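PDB 3V0F: voltage-sensor containing phosphatase from Ciona intestinalis, which probably dephosphorylates membrane phosphoinositides in response to changes in voltage, through a PTEN-like phosphatase domain joined to a C2 domain. Local coordinates for residues 152-157 and 171-176. The protein carries 1 engineered substitution. Numbering follows the deposited sequence.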
ATOM      1  N   GLU A 152       8.168   5.824 -12.912  1.00 13.70           N
ATOM      2  CA  GLU A 152       7.694   5.515 -14.252  1.00 14.03           C
ATOM      3  C   GLU A 152       6.797   4.288 -14.245  1.00 12.50           C
ATOM      4  O   GLU A 152       5.778   4.262 -14.946  1.00 13.28           O
ATOM      5  CB  GLU A 152       8.843   5.340 -15.238  1.00 14.89           C
ATOM      6  CG  GLU A 152       9.533   6.634 -15.563  1.00 17.33           C
ATOM      7  CD  GLU A 152      10.839   6.374 -16.256  1.00 20.05           C
ATOM      8  OE1 GLU A 152      11.762   5.838 -15.603  1.00 22.48           O
ATOM      9  OE2 GLU A 152      10.935   6.669 -17.460  1.00 22.29           O
ATOM     10  N   ALA A 153       7.166   3.255 -13.485  1.00 12.56           N
ATOM     11  CA  ALA A 153       6.349   2.043 -13.428  1.00 12.56           C
ATOM     12  C   ALA A 153       4.952   2.356 -12.860  1.00 12.17           C
ATOM     13  O   ALA A 153       3.936   1.928 -13.410  1.00 12.98           O
ATOM     14  CB  ALA A 153       7.044   0.997 -12.586  1.00 12.64           C
ATOM     15  N   LEU A 154       4.915   3.105 -11.756  1.00 13.14           N
ATOM     16  CA  LEU A 154       3.654   3.467 -11.111  1.00 13.49           C
ATOM     17  C   LEU A 154       2.756   4.287 -12.037  1.00 13.67           C
ATOM     18  O   LEU A 154       1.529   4.056 -12.122  1.00 14.15           O
ATOM     19  CB  LEU A 154       3.931   4.285  -9.858  1.00 13.57           C
ATOM     20  CG  LEU A 154       4.359   3.451  -8.655  1.00 14.11           C
ATOM     21  CD1 LEU A 154       5.109   4.344  -7.674  1.00 14.74           C
ATOM     22  CD2 LEU A 154       3.150   2.809  -8.028  1.00 16.11           C
ATOM     23  N   GLU A 155       3.350   5.257 -12.726  1.00 13.35           N
ATOM     24  CA  GLU A 155       2.564   6.106 -13.608  1.00 14.77           C
ATOM     25  C   GLU A 155       2.062   5.361 -14.840  1.00 13.77           C
ATOM     26  O   GLU A 155       0.953   5.621 -15.299  1.00 14.25           O
ATOM     27  CB  GLU A 155       3.318   7.391 -13.890  1.00 16.58           C
ATOM     28  CG  GLU A 155       3.341   8.179 -12.566  1.00 20.51           C
ATOM     29  CD  GLU A 155       4.177   9.430 -12.529  1.00 25.76           C
ATOM     30  OE1 GLU A 155       4.248  10.020 -11.412  1.00 28.10           O
ATOM     31  OE2 GLU A 155       4.743   9.827 -13.571  1.00 27.76           O
ATOM     32  N   TYR A 156       2.833   4.393 -15.324  1.00 13.62           N
ATOM     33  CA  TYR A 156       2.382   3.532 -16.399  1.00 13.39           C
ATOM     34  C   TYR A 156       1.208   2.689 -15.938  1.00 13.09           C
ATOM     35  O   TYR A 156       0.201   2.594 -16.635  1.00 13.75           O
ATOM     36  CB  TYR A 156       3.514   2.626 -16.878  1.00 13.52           C
ATOM     37  CG  TYR A 156       3.093   1.675 -17.960  1.00 13.55           C
ATOM     38  CD1 TYR A 156       2.797   2.147 -19.225  1.00 14.71           C
ATOM     39  CD2 TYR A 156       2.994   0.306 -17.711  1.00 14.25           C
ATOM     40  CE1 TYR A 156       2.411   1.293 -20.232  1.00 15.25           C
ATOM     41  CE2 TYR A 156       2.609  -0.567 -18.710  1.00 15.61           C
ATOM     42  CZ  TYR A 156       2.312  -0.066 -19.968  1.00 14.77           C
ATOM     43  OH  TYR A 156       1.914  -0.913 -20.979  1.00 17.21           O
ATOM     44  N   PHE A 157       1.349   2.036 -14.784  1.00 13.35           N
ATOM     45  CA  PHE A 157       0.234   1.315 -14.202  1.00 13.20           C
ATOM     46  C   PHE A 157      -1.007   2.209 -14.116  1.00 13.16           C
ATOM     47  O   PHE A 157      -2.109   1.818 -14.528  1.00 14.45           O
ATOM     48  CB  PHE A 157       0.581   0.763 -12.813  1.00 13.86           C
ATOM     49  CG  PHE A 157      -0.590   0.132 -12.142  1.00 13.71           C
ATOM     50  CD1 PHE A 157      -0.975  -1.152 -12.486  1.00 14.03           C
ATOM     51  CD2 PHE A 157      -1.366   0.831 -11.217  1.00 13.67           C
ATOM     52  CE1 PHE A 157      -2.094  -1.739 -11.893  1.00 15.38           C
ATOM     53  CE2 PHE A 157      -2.479   0.253 -10.637  1.00 14.34           C
ATOM     54  CZ  PHE A 157      -2.836  -1.036 -10.980  1.00 14.51           C
ATOM     55  N   GLN A 171      -0.280   9.663  -9.654  1.00 16.44           N
ATOM     56  CA  GLN A 171      -1.215   8.638 -10.165  1.00 16.71           C
ATOM     57  C   GLN A 171      -0.668   7.236 -10.016  1.00 16.64           C
ATOM     58  O   GLN A 171       0.526   7.005 -10.202  1.00 17.84           O
ATOM     59  CB  GLN A 171      -1.503   8.895 -11.648  1.00 16.86           C
ATOM     60  CG  GLN A 171      -2.087  10.281 -11.938  1.00 17.59           C
ATOM     61  CD  GLN A 171      -3.344  10.587 -11.128  1.00 17.24           C
ATOM     62  OE1 GLN A 171      -4.306   9.818 -11.131  1.00 17.88           O
ATOM     63  NE2 GLN A 171      -3.349  11.736 -10.459  1.00 18.24           N
ATOM     64  N   GLY A 172      -1.559   6.298  -9.718  1.00 16.13           N
ATOM     65  CA  GLY A 172      -1.224   4.888  -9.816  1.00 16.45           C
ATOM     66  C   GLY A 172      -1.746   4.035  -8.677  1.00 15.23           C
ATOM     67  O   GLY A 172      -2.339   2.982  -8.918  1.00 16.94           O
ATOM     68  N   VAL A 173      -1.488   4.461  -7.437  1.00 14.20           N
ATOM     69  CA  VAL A 173      -1.833   3.664  -6.254  1.00 13.25           C
ATOM     70  C   VAL A 173      -2.662   4.509  -5.284  1.00 12.92           C
ATOM     71  O   VAL A 173      -2.985   5.664  -5.582  1.00 14.91           O
ATOM     72  CB  VAL A 173      -0.613   2.985  -5.601  1.00 13.57           C
ATOM     73  CG1 VAL A 173      -0.060   1.904  -6.535  1.00 15.59           C
ATOM     74  CG2 VAL A 173       0.453   3.993  -5.198  1.00 12.87           C
ATOM     75  N   GLU A 174      -2.988   3.944  -4.125  1.00 13.31           N
ATOM     76  CA  GLU A 174      -3.941   4.594  -3.219  0.51 13.53           C
ATOM     77  C   GLU A 174      -3.323   5.269  -2.008  1.00 12.96           C
ATOM     78  O   GLU A 174      -3.965   6.142  -1.409  1.00 15.31           O
ATOM     79  CB  GLU A 174      -5.039   3.632  -2.777  0.51 14.84           C
ATOM     80  CG  GLU A 174      -6.032   3.349  -3.865  0.51 16.37           C
ATOM     81  CD  GLU A 174      -7.176   2.489  -3.403  0.51 18.77           C
ATOM     82  OE1 GLU A 174      -8.300   2.739  -3.860  0.51 19.07           O
ATOM     83  OE2 GLU A 174      -6.953   1.573  -2.576  0.51 19.57           O
ATOM     84  N   THR A 175      -2.080   4.910  -1.662  1.00 12.64           N
ATOM     85  CA  THR A 175      -1.444   5.457  -0.463  1.00 12.25           C
ATOM     86  C   THR A 175      -0.011   5.885  -0.712  1.00 11.80           C
ATOM     87  O   THR A 175       0.625   5.488  -1.707  1.00 13.25           O
ATOM     88  CB  THR A 175      -1.494   4.498   0.761  1.00 11.86           C
ATOM     89  OG1 THR A 175      -0.479   3.507   0.617  1.00 12.33           O
ATOM     90  CG2 THR A 175      -2.856   3.839   0.910  1.00 14.54           C
ATOM     91  N   ALA A 176       0.488   6.721   0.194  1.00 11.71           N
ATOM     92  CA  ALA A 176       1.888   7.136   0.121  1.00 12.02           C
ATOM     93  C   ALA A 176       2.849   5.982   0.421  1.00 11.30           C
ATOM     94  O   ALA A 176       3.929   5.902  -0.175  1.00 12.28           O
ATOM     95  CB  ALA A 176       2.149   8.326   1.030  1.00 13.01           C
TER
HETATM   96  O   HOH W   1       1.499  11.082 -11.460  1.00 20.43           O
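F157 turns the edge of its ring to the carbonyl of G172, where helix 150-161 of the PTEN-like phosphatase fold meets the loop leading into helix 176-191. The tight half of the contact is here. CG of F157 stands anti to the backbone N (chi1 174°), which carries the ring towards the loop, and G172 O lies in the ring plane, 3.2 Å from CE2 and 3.3 Å from CD2. This buried oxygen has no hydrogen-bonding partner in the model; the weakly positive C-H edge of the ring probably offsets a little of that loss. At phi 138° a CB on G172 would be jammed against the carbonyl O of Q171 and would also run into L154 O; without one, the CA of G172 comes within 3.7 Å of L154 O, and the CA atoms of L154 and G172 are 5.2 Å apart. One residue on, the side chain of V173 crosses that of L154 at about a right angle, one methyl against another: CD2 of L154 touches CG1 of V173 at 3.7 Å. V182 and I179 of helix 176-191 continue this apolar patch, while S138 of helix 131-143 lies against both L154 and F157. The looser side is at E155 and Q171. There the glutamate's CG merely approaches Q171 O, and its carboxylate has K151 as a salt-bridge partner. A water spans the remaining distance, accepting from Q171 N at 2.9 Å and donating a weak bond to E155 OE1, also at 2.9 Å.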